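Reticulocyte-binding protein 2a (Plasmodium vivax, PDB 4Z8N) probably binds a receptor on host red blood cells during parasite invasion, this fragment being its largely helical erythrocyte-binding domain. Local coordinates at residues A[3-8]-A[109-114]; A[16-21]-A[113-118]. All coordinates share one frame; numbering follows the deposited sequence.

Contact 1: residues A[3-8]-A[109-114]; sequences DILRYL and DAYKNC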
loop_
_atom_site.group_PDB
_atom_site.type_symbol
_atom_site.label_atom_id
_atom_site.label_comp_id
_atom_site.label_asym_id
_atom_site.label_seq_id
_atom_site.Cartn_x
_atom_site.Cartn_y
_atom_site.Cartn_z
ATOM N N ASP A 3 -14.967 1.721 3.639
ATOM C CA ASP A 3 -14.235 2.152 2.456
ATOM C C ASP A 3 -13.098 1.175 2.191
ATOM O O ASP A 3 -12.068 1.203 2.869
ATOM C CB ASP A 3 -13.696 3.574 2.626
ATOM C CG ASP A 3 -12.962 4.077 1.391
ATOM O OD1 ASP A 3 -13.104 3.465 0.310
ATOM O OD2 ASP A 3 -12.248 5.096 1.501
ATOM N N ILE A 4 -13.290 0.316 1.197
ATOM C CA ILE A 4 -12.340 -0.743 0.900
ATOM C C ILE A 4 -10.986 -0.190 0.436
ATOM O O ILE A 4 -9.957 -0.854 0.577
ATOM C CB ILE A 4 -12.918 -1.710 -0.167
ATOM C CG1 ILE A 4 -12.165 -3.042 -0.164
ATOM C CG2 ILE A 4 -12.927 -1.065 -1.550
ATOM C CD1 ILE A 4 -12.814 -4.105 -1.028
ATOM N N LEU A 5 -10.980 1.035 -0.084
ATOM C CA LEU A 5 -9.747 1.637 -0.591
ATOM C C LEU A 5 -8.801 2.064 0.529
ATOM O O LEU A 5 -7.665 2.456 0.272
ATOM C CB LEU A 5 -10.060 2.840 -1.482
ATOM C CG LEU A 5 -10.752 2.530 -2.809
ATOM C CD1 LEU A 5 -10.641 3.710 -3.762
ATOM C CD2 LEU A 5 -10.174 1.273 -3.435
ATOM N N ARG A 6 -9.269 1.985 1.768
ATOM C CA ARG A 6 -8.425 2.299 2.916
ATOM C C ARG A 6 -7.310 1.276 3.106
ATOM O O ARG A 6 -6.311 1.560 3.767
ATOM C CB ARG A 6 -9.265 2.386 4.192
ATOM C CG ARG A 6 -10.057 3.677 4.324
ATOM C CD ARG A 6 -10.704 3.796 5.695
ATOM N NE ARG A 6 -11.694 2.751 5.936
ATOM C CZ ARG A 6 -12.398 2.637 7.057
ATOM N NH1 ARG A 6 -12.221 3.504 8.044
ATOM N NH2 ARG A 6 -13.281 1.657 7.193
ATOM N N TYR A 7 -7.478 0.089 2.525
ATOM C CA TYR A 7 -6.525 -0.996 2.752
ATOM C C TYR A 7 -6.225 -1.833 1.512
ATOM O O TYR A 7 -5.211 -2.529 1.464
ATOM C CB TYR A 7 -7.032 -1.919 3.870
ATOM C CG TYR A 7 -8.386 -2.553 3.611
ATOM C CD1 TYR A 7 -8.502 -3.739 2.893
ATOM C CD2 TYR A 7 -9.550 -1.967 4.095
ATOM C CE1 TYR A 7 -9.743 -4.321 2.664
ATOM C CE2 TYR A 7 -10.790 -2.538 3.871
ATOM C CZ TYR A 7 -10.883 -3.713 3.155
ATOM O OH TYR A 7 -12.122 -4.275 2.936
ATOM N N LEU A 8 -7.098 -1.780 0.512
ATOM C CA LEU A 8 -6.985 -2.714 -0.602
ATOM C C LEU A 8 -5.901 -2.320 -1.600
ATOM O O LEU A 8 -6.106 -1.473 -2.467
ATOM C CB LEU A 8 -8.324 -2.860 -1.327
ATOM C CG LEU A 8 -8.327 -3.948 -2.406
ATOM C CD1 LEU A 8 -7.876 -5.287 -1.834
ATOM C CD2 LEU A 8 -9.696 -4.076 -3.052
ATOM N N ASP A 109 -11.716 -10.700 -7.538
ATOM C CA ASP A 109 -10.793 -11.078 -8.599
ATOM C C ASP A 109 -10.955 -10.181 -9.824
ATOM O O ASP A 109 -9.975 -9.830 -10.479
ATOM C CB ASP A 109 -10.995 -12.543 -8.990
ATOM C CG ASP A 109 -9.986 -13.015 -10.014
ATOM O OD1 ASP A 109 -8.784 -12.717 -9.846
ATOM O OD2 ASP A 109 -10.393 -13.680 -10.989
ATOM N N ALA A 110 -12.195 -9.810 -10.128
ATOM C CA ALA A 110 -12.474 -8.968 -11.288
ATOM C C ALA A 110 -11.968 -7.542 -11.078
ATOM O O ALA A 110 -11.447 -6.922 -12.003
ATOM C CB ALA A 110 -13.968 -8.962 -11.598
ATOM N N TYR A 111 -12.124 -7.029 -9.860
ATOM C CA TYR A 111 -11.650 -5.688 -9.533
ATOM C C TYR A 111 -10.127 -5.631 -9.574
ATOM O O TYR A 111 -9.552 -4.681 -10.101
ATOM C CB TYR A 111 -12.163 -5.246 -8.158
ATOM C CG TYR A 111 -11.733 -3.849 -7.763
ATOM C CD1 TYR A 111 -12.145 -2.744 -8.497
ATOM C CD2 TYR A 111 -10.923 -3.634 -6.656
ATOM C CE1 TYR A 111 -11.758 -1.465 -8.146
ATOM C CE2 TYR A 111 -10.529 -2.351 -6.293
ATOM C CZ TYR A 111 -10.951 -1.272 -7.044
ATOM O OH TYR A 111 -10.572 0.006 -6.697
ATOM N N LYS A 112 -9.483 -6.653 -9.015
ATOM C CA LYS A 112 -8.026 -6.744 -9.028
ATOM C C LYS A 112 -7.476 -6.705 -10.452
ATOM O O LYS A 112 -6.481 -6.034 -10.723
ATOM C CB LYS A 112 -7.561 -8.021 -8.323
ATOM C CG LYS A 112 -6.055 -8.242 -8.374
ATOM C CD LYS A 112 -5.660 -9.526 -7.663
ATOM C CE LYS A 112 -4.150 -9.711 -7.662
ATOM N NZ LYS A 112 -3.742 -10.971 -6.977
ATOM N N ASN A 113 -8.133 -7.420 -11.360
ATOM C CA ASN A 113 -7.698 -7.468 -12.752
ATOM C C ASN A 113 -7.914 -6.143 -13.471
ATOM O O ASN A 113 -7.110 -5.745 -14.313
ATOM C CB ASN A 113 -8.418 -8.590 -13.498
ATOM C CG ASN A 113 -7.922 -9.964 -13.097
ATOM O OD1 ASN A 113 -6.777 -10.123 -12.674
ATOM N ND2 ASN A 113 -8.779 -10.967 -13.234
ATOM N N CYS A 114 -9.010 -5.470 -13.139
ATOM C CA CYS A 114 -9.307 -4.160 -13.703
ATOM C C CYS A 114 -8.255 -3.149 -13.248
ATOM O O CYS A 114 -7.833 -2.283 -14.014
ATOM C CB CYS A 114 -10.713 -3.709 -13.293
ATOM S SG CYS A 114 -11.189 -2.056 -13.852
#
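Tyr111 alone supplies the helical side of this contact, reaching across to two leucines, Leu5 and Leu8, while the backbones stay well apart: the nearest CA atoms, of Leu8 and Lys112, are 9.4 Å from each other. With CG anti to the backbone N (chi1 -179°), the ring extends toward the 3-8 turn. Leu8 lies alongside, its CD2 methyl at the ring edge and near the ring plane, 3.8 Å from both CD2 and CE2 of Tyr111. Leu5 crosses the tyrosine at about a right angle and meets its far end, CD2 to Tyr111 OH being 3.5 Å. No hydrogen bond crosses the contact; two leucine methyls pack against a single tyrosine, one at the ring edge and the other by the hydroxyl.

The leucines are set by a 3-10 turn at residues 4-6. Leu5 N donates to Asp3 OD1 at 3.3 Å in an Asx turn, approaching from well above the carboxylate plane, and Ile4 O takes both Tyr7 N and Leu8 N. Ile4 packs on helix 71-85, whose Lys74 touches Leu5 and Tyr111, and Tyr7 rests on helix 246-297, so the N-terminal turn is wedged between helices 71-85, 94-115 and 246-297.

Contact 2: residues A[16-21]-A[113-118]; sequences QIISTV and NCVQAN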
loop_
_atom_site.group_PDB
_atom_site.type_symbol
_atom_site.label_atom_id
_atom_site.label_comp_id
_atom_site.label_asym_id
_atom_site.label_seq_id
_atom_site.Cartn_x
_atom_site.Cartn_y
_atom_site.Cartn_z
ATOM N N GLN A 16 6.320 -6.021 -5.605
ATOM C CA GLN A 16 5.754 -4.731 -5.965
ATOM C C GLN A 16 4.349 -4.619 -5.371
ATOM O O GLN A 16 3.637 -5.615 -5.228
ATOM C CB GLN A 16 5.730 -4.556 -7.488
ATOM C CG GLN A 16 4.402 -4.954 -8.125
ATOM C CD GLN A 16 4.315 -4.664 -9.618
ATOM O OE1 GLN A 16 5.070 -3.856 -10.167
ATOM N NE2 GLN A 16 3.371 -5.320 -10.280
ATOM N N ILE A 17 3.967 -3.411 -4.984
ATOM C CA ILE A 17 2.629 -3.186 -4.468
ATOM C C ILE A 17 1.913 -2.202 -5.375
ATOM O O ILE A 17 2.310 -1.041 -5.484
ATOM C CB ILE A 17 2.647 -2.654 -3.018
ATOM C CG1 ILE A 17 3.294 -3.675 -2.075
ATOM C CG2 ILE A 17 1.235 -2.328 -2.553
ATOM C CD1 ILE A 17 3.364 -3.218 -0.625
ATOM N N ILE A 18 0.874 -2.677 -6.050
ATOM C CA ILE A 18 0.043 -1.803 -6.861
ATOM C C ILE A 18 -1.111 -1.298 -6.011
ATOM O O ILE A 18 -1.912 -2.087 -5.510
ATOM C CB ILE A 18 -0.487 -2.517 -8.108
ATOM C CG1 ILE A 18 0.678 -2.906 -9.020
ATOM C CG2 ILE A 18 -1.473 -1.628 -8.849
ATOM C CD1 ILE A 18 0.254 -3.625 -10.273
ATOM N N SER A 19 -1.184 0.016 -5.838
ATOM C CA SER A 19 -2.173 0.606 -4.950
ATOM C C SER A 19 -3.404 1.086 -5.711
ATOM O O SER A 19 -3.311 1.505 -6.864
ATOM C CB SER A 19 -1.554 1.762 -4.163
ATOM O OG SER A 19 -2.483 2.318 -3.254
ATOM N N THR A 20 -4.559 1.012 -5.058
ATOM C CA THR A 20 -5.806 1.468 -5.658
ATOM C C THR A 20 -6.001 2.966 -5.457
ATOM O O THR A 20 -6.965 3.547 -5.957
ATOM C CB THR A 20 -7.017 0.719 -5.075
ATOM O OG1 THR A 20 -6.954 0.753 -3.644
ATOM C CG2 THR A 20 -7.031 -0.727 -5.545
ATOM N N VAL A 21 -5.083 3.586 -4.722
ATOM C CA VAL A 21 -5.156 5.016 -4.450
ATOM C C VAL A 21 -3.912 5.745 -4.966
ATOM O O VAL A 21 -2.841 5.151 -5.107
ATOM C CB VAL A 21 -5.326 5.296 -2.938
ATOM C CG1 VAL A 21 -6.564 4.591 -2.400
ATOM C CG2 VAL A 21 -4.089 4.876 -2.167
ATOM N N ASN A 113 -8.133 -7.420 -11.360
ATOM C CA ASN A 113 -7.698 -7.468 -12.752
ATOM C C ASN A 113 -7.914 -6.143 -13.471
ATOM O O ASN A 113 -7.110 -5.745 -14.313
ATOM C CB ASN A 113 -8.418 -8.590 -13.498
ATOM C CG ASN A 113 -7.922 -9.964 -13.097
ATOM O OD1 ASN A 113 -6.777 -10.123 -12.674
ATOM N ND2 ASN A 113 -8.779 -10.967 -13.234
ATOM N N CYS A 114 -9.010 -5.470 -13.139
ATOM C CA CYS A 114 -9.307 -4.160 -13.703
ATOM C C CYS A 114 -8.255 -3.149 -13.248
ATOM O O CYS A 114 -7.833 -2.283 -14.014
ATOM C CB CYS A 114 -10.713 -3.709 -13.293
ATOM S SG CYS A 114 -11.189 -2.056 -13.852
ATOM N N VAL A 115 -7.830 -3.279 -11.997
ATOM C CA VAL A 115 -6.824 -2.394 -11.421
ATOM C C VAL A 115 -5.427 -2.718 -11.952
ATOM O O VAL A 115 -4.662 -1.821 -12.308
ATOM C CB VAL A 115 -6.828 -2.484 -9.879
ATOM C CG1 VAL A 115 -5.626 -1.761 -9.287
ATOM C CG2 VAL A 115 -8.126 -1.920 -9.322
ATOM N N GLN A 116 -5.105 -4.005 -12.018
ATOM C CA GLN A 116 -3.785 -4.438 -12.467
ATOM C C GLN A 116 -3.661 -4.508 -13.987
ATOM O O GLN A 116 -2.628 -4.928 -14.504
ATOM C CB GLN A 116 -3.439 -5.804 -11.871
ATOM C CG GLN A 116 -2.994 -5.768 -10.422
ATOM C CD GLN A 116 -2.560 -7.132 -9.927
ATOM O OE1 GLN A 116 -2.890 -8.155 -10.528
ATOM N NE2 GLN A 116 -1.807 -7.156 -8.833
ATOM N N ALA A 117 -4.709 -4.110 -14.702
ATOM C CA ALA A 117 -4.664 -4.109 -16.161
ATOM C C ALA A 117 -3.599 -3.131 -16.651
ATOM O O ALA A 117 -3.395 -2.075 -16.047
ATOM C CB ALA A 117 -6.025 -3.756 -16.741
ATOM N N ASN A 118 -2.909 -3.506 -17.727
ATOM C CA ASN A 118 -1.856 -2.683 -18.329
ATOM C C ASN A 118 -0.678 -2.411 -17.391
ATOM O O ASN A 118 0.116 -1.504 -17.639
ATOM C CB ASN A 118 -2.436 -1.352 -18.812
ATOM C CG ASN A 118 -3.648 -1.533 -19.698
ATOM O OD1 ASN A 118 -3.609 -2.276 -20.680
ATOM N ND2 ASN A 118 -4.740 -0.861 -19.350
#
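Apolar packing joins Ile18 and Thr20 to Val115 and Gln116, without any hydrogen bond across. Val115 is the shared element: its CG1 meets Ile18 CG2 at 4.2 Å, and both its methyls lie 4.1 Å from Thr20 CG2, Thr20 crossing the valine at roughly a right angle. The longer branch of Ile18 serves Gln116 instead. With CG1 anti to the carbonyl carbon and CD1 fully extended (chi2 180°), it lays CD1 nearest to Gln116 CG, at 3.9 Å, in the aliphatic part of that side chain.

Polar bonds run within 16-21 or to neighbours of either segment. Ser19 OG accepts from Val21 N at 3.2 Å, nearly straight at 166°, which makes an ST turn, and also bonds to Asp9. The buried hydroxyl of Thr20 is satisfied by Leu8 O, leaving its methyl for Val115. In the 113-118 segment, next to the Cys114-Cys70 disulfide, Gln66 NE2 bonds to the carbonyl oxygens of Cys114, in the last turn, and Ala117, in the following loop, while Gln66 OE1 meets Asn118 ND2.

Glu120, which binds calcium in a crystal structure of this protein but carries none here, has its side chain about 9 Å from that of Ile18. The weakly bonded strand 17-19, paired antiparallel with strand 9-11, sits between the end of helix 94-115 and helices 199-237 and 246-297, which Ile17 and Ser19 touch.

From the N terminus the chain first makes the turn at 3-8, then the small hairpin of strands 9-11 and 17-19, and only later, after several helices, helix 94-115. Contact 1 closes a loop of 100 intervening residues and contact 2 one of 91. Because 3-8 precedes 16-21 and 109-114 begins and ends before 113-118, the loops cross; the shared Asn113 and Cys114 touch nothing across either contact. Their centres are about 8 Å apart, joined by a probable hydrogen bond of 2.7 Å between Leu8 O and Thr20 OG1. Together they illustrate how an N-terminal segment with little regular structure packs along the last turns of one helix and the residue just beyond it.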